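Local coordinates for protein TetR family Transcriptional regulator (Streptococcus agalactiae 2603V/R, PDB 3KKC) that probably binds DNA as a TetR-family transcriptional regulator and carries a nickel ion on a histidine site in this crystal, at residues L84-I87 with L88-F91; D106-F109 with L110-R114; R76-T79 with F80-L84. One frame throughout, in Å; residues are numbered along the deposited sequence.

Contact 1. Residues L84-I87 with L88-F91. With NI (nickel (II) ion), chain E.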
loop_
_atom_site.group_PDB
_atom_site.type_symbol
_atom_site.label_atom_id
_atom_site.label_comp_id
_atom_site.label_asym_id
_atom_site.label_seq_id
_atom_site.Cartn_x
_atom_site.Cartn_y
_atom_site.Cartn_z
ATOM N N LEU A 84 17.699 -8.616 11.374
ATOM C CA LEU A 84 16.810 -7.506 11.064
ATOM C C LEU A 84 17.633 -6.250 10.806
ATOM O O LEU A 84 17.408 -5.557 9.837
ATOM C CB LEU A 84 15.810 -7.259 12.218
ATOM C CG LEU A 84 14.534 -8.106 12.257
ATOM C CD1 LEU A 84 14.868 -9.567 12.126
ATOM C CD2 LEU A 84 13.717 -7.866 13.527
ATOM N N VAL A 85 18.569 -5.939 11.693
ATOM C CA VAL A 85 19.366 -4.729 11.525
ATOM C C VAL A 85 20.113 -4.685 10.177
ATOM O O VAL A 85 20.141 -3.642 9.521
ATOM C CB VAL A 85 20.367 -4.532 12.686
ATOM C CG1 VAL A 85 21.527 -3.688 12.226
ATOM C CG2 VAL A 85 19.680 -3.890 13.872
ATOM N N HIS A 86 20.708 -5.809 9.767
ATOM C CA HIS A 86 21.455 -5.881 8.501
ATOM C C HIS A 86 20.527 -5.594 7.315
ATOM O O HIS A 86 20.896 -4.874 6.381
ATOM C CB HIS A 86 22.119 -7.251 8.354
ATOM C CG HIS A 86 22.663 -7.536 6.980
ATOM N ND1 HIS A 86 22.132 -8.508 6.154
ATOM C CD2 HIS A 86 23.701 -6.995 6.297
ATOM C CE1 HIS A 86 22.814 -8.549 5.024
ATOM N NE2 HIS A 86 23.766 -7.636 5.084
ATOM N N ILE A 87 19.323 -6.164 7.366
ATOM C CA ILE A 87 18.322 -5.890 6.350
ATOM C C ILE A 87 18.038 -4.395 6.291
ATOM O O ILE A 87 18.181 -3.771 5.244
ATOM C CB ILE A 87 17.023 -6.663 6.614
ATOM C CG1 ILE A 87 17.337 -8.149 6.781
ATOM C CG2 ILE A 87 16.046 -6.437 5.496
ATOM C CD1 ILE A 87 16.158 -9.037 6.643
ATOM N N LEU A 88 17.654 -3.817 7.421
ATOM C CA LEU A 88 17.410 -2.385 7.485
ATOM C C LEU A 88 18.648 -1.588 7.061
ATOM O O LEU A 88 18.521 -0.492 6.519
ATOM C CB LEU A 88 16.961 -1.967 8.893
ATOM C CG LEU A 88 15.481 -1.998 9.281
ATOM C CD1 LEU A 88 14.607 -2.738 8.259
ATOM C CD2 LEU A 88 15.302 -2.592 10.692
ATOM N N LYS A 89 19.845 -2.126 7.317
ATOM C CA LYS A 89 21.077 -1.406 6.989
ATOM C C LYS A 89 21.111 -1.133 5.489
ATOM O O LYS A 89 21.382 -0.017 5.055
ATOM C CB LYS A 89 22.305 -2.200 7.422
ATOM C CG LYS A 89 23.587 -1.373 7.520
ATOM C CD LYS A 89 24.647 -2.044 8.430
ATOM C CE LYS A 89 25.191 -3.343 7.830
ATOM N NZ LYS A 89 25.867 -4.264 8.813
ATOM N N HIS A 90 20.807 -2.162 4.702
ATOM C CA HIS A 90 20.769 -2.039 3.250
ATOM C C HIS A 90 19.766 -1.034 2.737
ATOM O O HIS A 90 20.007 -0.352 1.747
ATOM C CB HIS A 90 20.519 -3.391 2.610
ATOM C CG HIS A 90 21.754 -4.215 2.497
ATOM N ND1 HIS A 90 22.307 -4.562 1.285
ATOM C CD2 HIS A 90 22.576 -4.715 3.447
ATOM C CE1 HIS A 90 23.401 -5.271 1.491
ATOM N NE2 HIS A 90 23.593 -5.368 2.794
ATOM N N PHE A 91 18.633 -0.927 3.408
ATOM C CA PHE A 91 17.623 -0.011 2.933
ATOM C C PHE A 91 18.054 1.444 3.123
ATOM O O PHE A 91 17.807 2.279 2.244
ATOM C CB PHE A 91 16.225 -0.345 3.511
ATOM C CG PHE A 91 15.516 -1.471 2.767
ATOM C CD1 PHE A 91 14.765 -1.209 1.626
ATOM C CD2 PHE A 91 15.623 -2.791 3.194
ATOM C CE1 PHE A 91 14.126 -2.241 0.921
ATOM C CE2 PHE A 91 14.973 -3.829 2.510
ATOM C CZ PHE A 91 14.229 -3.551 1.362
HETATM NI NI NI E . 25.131 -6.659 3.568
#
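His86 and His90 stand one turn apart on helix 80-93 and grip the same nickel ion. Each uses its NE2. His86 NE2 lies 2.3 Å from the nickel ion, and His90 NE2 also bonds it, so both nitrogens have the metal as their partner. The two NE2 atoms of His86 and His90 are 3.2 Å apart, but they share the metal rather than a hydrogen bond. The rings meet edge to face with an offset: the edge of His90 turns to the face of His86, and the planes are 76° apart. The first torsions differ. CG of His86 is anti to the backbone N (chi1 168°), while CG of His90 is anti to the carbonyl carbon (chi1 -81°). This brings the two ring ends together at the metal.

The backbone polar groups are paired along the helix. Leu88 N gives a nearly straight bond to Leu84 O at 3.0 Å. Lys89 N makes a bent bond to Val85 O at 2.7 Å. His90 N bonds His86 O at 3.2 Å, which ties together the backbones of the two metal ligands. Phe91 N reaches Ile87 O only weakly, at 3.4 Å.

Ile87 and Phe91 make the apolar part of the contact. Ile87 CG2 touches Phe91 CE2 at 4.1 Å, with the two side chains side by side, and both also pack on Leu71 of helix 57-71. Leu88 reaches Phe148 and Trp155 of helix 137-157. His70 supplies a third histidine to the nickel ion, and its ring meets both others. This is an i, i+4 histidine pair on one helix, a common way to bind a metal, here joined by His70 of helix 57-71.

Contact 2. Residues D106-F109 with L110-R114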
loop_
_atom_site.group_PDB
_atom_site.type_symbol
_atom_site.label_atom_id
_atom_site.label_comp_id
_atom_site.label_asym_id
_atom_site.label_seq_id
_atom_site.Cartn_x
_atom_site.Cartn_y
_atom_site.Cartn_z
ATOM N N ASP A 106 6.733 -0.849 -7.362
ATOM C CA ASP A 106 6.727 -1.866 -8.404
ATOM C C ASP A 106 6.096 -3.129 -7.851
ATOM O O ASP A 106 6.642 -3.750 -6.943
ATOM C CB ASP A 106 8.118 -2.187 -8.912
ATOM C CG ASP A 106 8.100 -3.285 -9.960
ATOM O OD1 ASP A 106 7.928 -2.973 -11.157
ATOM O OD2 ASP A 106 8.238 -4.468 -9.589
ATOM N N PRO A 107 4.931 -3.511 -8.396
ATOM C CA PRO A 107 4.148 -4.635 -7.859
ATOM C C PRO A 107 4.978 -5.931 -7.717
ATOM O O PRO A 107 4.803 -6.669 -6.725
ATOM C CB PRO A 107 3.017 -4.800 -8.893
ATOM C CG PRO A 107 3.554 -4.149 -10.142
ATOM C CD PRO A 107 4.348 -2.980 -9.639
ATOM N N TYR A 108 5.858 -6.189 -8.689
ATOM C CA TYR A 108 6.704 -7.386 -8.689
ATOM C C TYR A 108 7.753 -7.389 -7.562
ATOM O O TYR A 108 7.979 -8.418 -6.918
ATOM C CB TYR A 108 7.414 -7.565 -10.037
ATOM C CG TYR A 108 8.430 -8.694 -10.042
ATOM C CD1 TYR A 108 8.085 -9.951 -10.511
ATOM C CD2 TYR A 108 9.729 -8.499 -9.554
ATOM C CE1 TYR A 108 8.987 -10.980 -10.497
ATOM C CE2 TYR A 108 10.650 -9.523 -9.546
ATOM C CZ TYR A 108 10.283 -10.770 -10.012
ATOM O OH TYR A 108 11.200 -11.817 -10.030
ATOM N N PHE A 109 8.413 -6.256 -7.338
ATOM C CA PHE A 109 9.359 -6.202 -6.243
ATOM C C PHE A 109 8.641 -6.333 -4.903
ATOM O O PHE A 109 9.126 -7.019 -4.006
ATOM C CB PHE A 109 10.211 -4.939 -6.248
ATOM C CG PHE A 109 11.074 -4.831 -5.045
ATOM C CD1 PHE A 109 12.369 -5.347 -5.054
ATOM C CD2 PHE A 109 10.573 -4.293 -3.867
ATOM C CE1 PHE A 109 13.163 -5.292 -3.929
ATOM C CE2 PHE A 109 11.370 -4.234 -2.729
ATOM C CZ PHE A 109 12.679 -4.734 -2.769
ATOM N N LEU A 110 7.487 -5.685 -4.766
ATOM C CA LEU A 110 6.751 -5.734 -3.501
ATOM C C LEU A 110 6.238 -7.147 -3.211
ATOM O O LEU A 110 5.952 -7.500 -2.069
ATOM C CB LEU A 110 5.582 -4.743 -3.504
ATOM C CG LEU A 110 5.154 -4.191 -2.143
ATOM C CD1 LEU A 110 6.038 -3.013 -1.781
ATOM C CD2 LEU A 110 3.696 -3.766 -2.150
ATOM N N LEU A 111 6.121 -7.949 -4.258
ATOM C CA LEU A 111 5.562 -9.280 -4.129
ATOM C C LEU A 111 6.634 -10.228 -3.644
ATOM O O LEU A 111 6.492 -10.867 -2.611
ATOM C CB LEU A 111 4.981 -9.757 -5.469
ATOM C CG LEU A 111 3.573 -10.362 -5.404
ATOM C CD1 LEU A 111 3.049 -10.776 -6.793
ATOM C CD2 LEU A 111 3.515 -11.540 -4.435
ATOM N N ARG A 112 7.721 -10.319 -4.394
ATOM C CA ARG A 112 8.795 -11.231 -4.038
ATOM C C ARG A 112 9.429 -10.870 -2.684
ATOM O O ARG A 112 9.908 -11.751 -1.954
ATOM C CB ARG A 112 9.823 -11.326 -5.167
ATOM C CG ARG A 112 9.515 -12.452 -6.176
ATOM C CD ARG A 112 9.878 -13.849 -5.627
ATOM N NE ARG A 112 11.120 -13.856 -4.836
ATOM C CZ ARG A 112 12.350 -13.583 -5.312
ATOM N NH1 ARG A 112 13.418 -13.630 -4.507
ATOM N NH2 ARG A 112 12.528 -13.259 -6.598
ATOM N N PHE A 113 9.389 -9.586 -2.338
ATOM C CA PHE A 113 9.942 -9.127 -1.079
ATOM C C PHE A 113 9.033 -9.564 0.064
ATOM O O PHE A 113 9.495 -10.117 1.057
ATOM C CB PHE A 113 10.122 -7.615 -1.104
ATOM C CG PHE A 113 10.574 -7.024 0.202
ATOM C CD1 PHE A 113 11.721 -7.490 0.845
ATOM C CD2 PHE A 113 9.873 -5.974 0.776
ATOM C CE1 PHE A 113 12.142 -6.925 2.064
ATOM C CE2 PHE A 113 10.299 -5.403 1.984
ATOM C CZ PHE A 113 11.432 -5.879 2.620
ATOM N N ARG A 114 7.732 -9.345 -0.073
ATOM C CA ARG A 114 6.830 -9.780 0.976
ATOM C C ARG A 114 6.973 -11.284 1.166
ATOM O O ARG A 114 6.845 -11.789 2.273
ATOM C CB ARG A 114 5.384 -9.397 0.677
ATOM C CG ARG A 114 4.460 -9.524 1.885
ATOM C CD ARG A 114 3.257 -8.575 1.780
ATOM N NE ARG A 114 2.386 -8.637 2.958
ATOM C CZ ARG A 114 1.940 -9.770 3.509
ATOM N NH1 ARG A 114 2.288 -10.950 3.000
ATOM N NH2 ARG A 114 1.134 -9.730 4.564
#
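Leu110 N donates to Asp106 O at 3.0 Å, an almost straight bond that begins the pairing of helix 107-129. The ring of Phe109 lies close to this backbone, its CD2 3.5 Å from Leu110 N.

Leu111 comes next. Its N makes a weak bond to Tyr108 O, and its CB rests against Pro107 O at 3.3 Å.

Arg112 N also uses Tyr108 O, in a straight bond of 3.2 Å, so this carbonyl accepts from two amides. The side chains of Tyr108 and Arg112 run side by side in the same direction. Tyr108 OH sits at the edge of the guanidinium, 4.0 Å from Arg112 NH2, and the ring and guanidinium planes are 90° apart. A bend at chi2 and chi3 folds the arginine chain. Its NH1 has a long, weak ion pair with Glu116, and the side chain touches Phe68.

Phe113 N bonds Phe109 O at 3.1 Å. Its CB lies over one face of the Phe109 ring, 4.0 Å from Phe109 CE2. Both CG atoms are anti to their backbone N, near 175°, so the rings point the same way. They are nearly parallel but slid apart, with little overlap. Leu102 of helix 98-103 touches both.

Asp106 prepares the start of the helix. Its OD2 accepts from Phe109 N at 2.9 Å through the anti lone pair. This is an aspartate N-cap, with a proline following it in the first turn, at the head of a long helix of the regulator's C-terminal region.

Contact 3. Residues R76-T79 with F80-L84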
loop_
_atom_site.group_PDB
_atom_site.type_symbol
_atom_site.label_atom_id
_atom_site.label_comp_id
_atom_site.label_asym_id
_atom_site.label_seq_id
_atom_site.Cartn_x
_atom_site.Cartn_y
_atom_site.Cartn_z
ATOM N N ARG A 76 24.395 -16.539 7.775
ATOM C CA ARG A 76 25.267 -15.709 8.602
ATOM C C ARG A 76 24.860 -15.797 10.072
ATOM O O ARG A 76 23.833 -15.241 10.473
ATOM C CB ARG A 76 25.207 -14.249 8.127
ATOM C CG ARG A 76 26.551 -13.623 7.749
ATOM C CD ARG A 76 27.139 -14.245 6.489
ATOM N NE ARG A 76 28.580 -14.477 6.608
ATOM C CZ ARG A 76 29.521 -13.724 6.041
ATOM N NH1 ARG A 76 29.187 -12.675 5.300
ATOM N NH2 ARG A 76 30.803 -14.024 6.212
ATOM N N ASP A 77 25.665 -16.485 10.876
ATOM C CA ASP A 77 25.309 -16.716 12.281
ATOM C C ASP A 77 25.202 -15.425 13.115
ATOM O O ASP A 77 26.197 -14.778 13.446
ATOM C CB ASP A 77 26.225 -17.771 12.928
ATOM C CG ASP A 77 27.265 -17.173 13.853
ATOM O OD1 ASP A 77 27.421 -17.706 14.969
ATOM O OD2 ASP A 77 27.933 -16.191 13.470
ATOM N N VAL A 78 23.966 -15.054 13.425
ATOM C CA VAL A 78 23.688 -13.858 14.199
ATOM C C VAL A 78 22.388 -14.044 14.984
ATOM O O VAL A 78 21.693 -15.052 14.827
ATOM C CB VAL A 78 23.583 -12.617 13.289
ATOM C CG1 VAL A 78 24.942 -12.291 12.665
ATOM C CG2 VAL A 78 22.506 -12.823 12.211
ATOM N N THR A 79 22.071 -13.088 15.848
ATOM C CA THR A 79 20.796 -13.116 16.545
ATOM C C THR A 79 19.727 -12.685 15.567
ATOM O O THR A 79 20.022 -12.041 14.555
ATOM C CB THR A 79 20.776 -12.149 17.736
ATOM O OG1 THR A 79 20.607 -10.805 17.264
ATOM C CG2 THR A 79 22.075 -12.254 18.521
ATOM N N PHE A 80 18.485 -13.033 15.871
ATOM C CA PHE A 80 17.372 -12.607 15.043
ATOM C C PHE A 80 17.441 -11.127 14.694
ATOM O O PHE A 80 17.290 -10.771 13.532
ATOM C CB PHE A 80 16.029 -12.924 15.705
ATOM C CG PHE A 80 14.833 -12.489 14.885
ATOM C CD1 PHE A 80 14.595 -13.037 13.634
ATOM C CD2 PHE A 80 13.961 -11.519 15.358
ATOM C CE1 PHE A 80 13.508 -12.633 12.877
ATOM C CE2 PHE A 80 12.867 -11.111 14.606
ATOM C CZ PHE A 80 12.637 -11.667 13.366
ATOM N N GLU A 81 17.664 -10.267 15.685
ATOM C CA GLU A 81 17.621 -8.814 15.463
ATOM C C GLU A 81 18.884 -8.202 14.853
ATOM O O GLU A 81 18.821 -7.098 14.306
ATOM C CB GLU A 81 17.229 -8.056 16.735
ATOM C CG GLU A 81 17.976 -8.503 17.982
ATOM C CD GLU A 81 17.068 -9.230 18.959
ATOM O OE1 GLU A 81 17.405 -10.365 19.373
ATOM O OE2 GLU A 81 16.010 -8.656 19.299
ATOM N N GLU A 82 20.023 -8.896 14.944
ATOM C CA GLU A 82 21.183 -8.524 14.131
ATOM C C GLU A 82 20.803 -8.676 12.647
ATOM O O GLU A 82 21.106 -7.826 11.806
ATOM C CB GLU A 82 22.400 -9.393 14.466
ATOM C CG GLU A 82 23.081 -9.052 15.789
ATOM C CD GLU A 82 24.359 -9.861 16.056
ATOM O OE1 GLU A 82 24.977 -9.670 17.130
ATOM O OE2 GLU A 82 24.749 -10.682 15.201
ATOM N N TYR A 83 20.133 -9.782 12.357
ATOM C CA TYR A 83 19.603 -10.107 11.044
ATOM C C TYR A 83 18.620 -9.031 10.519
ATOM O O TYR A 83 18.701 -8.583 9.370
ATOM C CB TYR A 83 18.920 -11.458 11.199
ATOM C CG TYR A 83 18.376 -12.141 9.972
ATOM C CD1 TYR A 83 19.142 -13.060 9.269
ATOM C CD2 TYR A 83 17.054 -11.923 9.558
ATOM C CE1 TYR A 83 18.618 -13.717 8.169
ATOM C CE2 TYR A 83 16.513 -12.586 8.464
ATOM C CZ TYR A 83 17.299 -13.475 7.765
ATOM O OH TYR A 83 16.770 -14.129 6.671
ATOM N N LEU A 84 17.699 -8.616 11.374
ATOM C CA LEU A 84 16.810 -7.506 11.064
ATOM C C LEU A 84 17.633 -6.250 10.806
ATOM O O LEU A 84 17.408 -5.557 9.837
ATOM C CB LEU A 84 15.810 -7.259 12.218
ATOM C CG LEU A 84 14.534 -8.106 12.257
ATOM C CD1 LEU A 84 14.868 -9.567 12.126
ATOM C CD2 LEU A 84 13.717 -7.866 13.527
#
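Thr79 OG1 accepts a hydrogen bond from Glu82 N at 3.1 Å, with a hydrogen angle of 160°. The hydroxyl reaches the amide because OG1 sits between the backbone N and the carbonyl carbon (chi1 77°). The CG of Glu82 lies 3.4 Å from the same Thr79 OG1, and the two side chains cross at about a right angle. One residue on, Tyr83 N donates to Thr79 O at 3.2 Å. Thr79 thus receives an amide at its hydroxyl and another at its carbonyl.

Val78 lies beside this turn. The chain of Glu82 is extended beyond CG and crosses the valine at a slant. Val78 CG2 packs on Tyr83 CB at 4.0 Å and comes to the tyrosine ring at its edge, near its plane.

Further out, the first turn meets two other helices. Tyr83 OH is hydrogen-bonded to Phe72 O, and its side chain touches Asp120 and Val121 of helix 107-129. Phe80 lies against Arg124 and Glu128 of that helix. Leu84 CD1 sits over one face of the Phe80 ring, offset toward its rim. Glu81 and Leu84 both touch Leu168 of helix 164-175.

The Thr79-Glu82 bond is a threonine N-cap, and the Val78-Tyr83 contact beside it is consistent with a hydrophobic staple, where a surface loop enters helix 80-93.

Contacts 1 and 3 share helix 80-93 and meet at Leu84. Contact 3 starts the helix, and contact 1 occupies its next turns; their centres are about 10 Å apart. The nickel ion belongs to contact 1, while the side chain of Tyr83 in contact 3 stays about 10 Å from it. Contact 2 lies on helix 107-129, with its centre about 17 Å from that of contact 1. The two still touch: Phe91 CZ meets Phe113 CZ at 3.9 Å. The side chain of Phe113 is about 13 Å from the nickel ion. Contacts 2 and 3 do not touch, though each begins a helix with a side-chain N-cap.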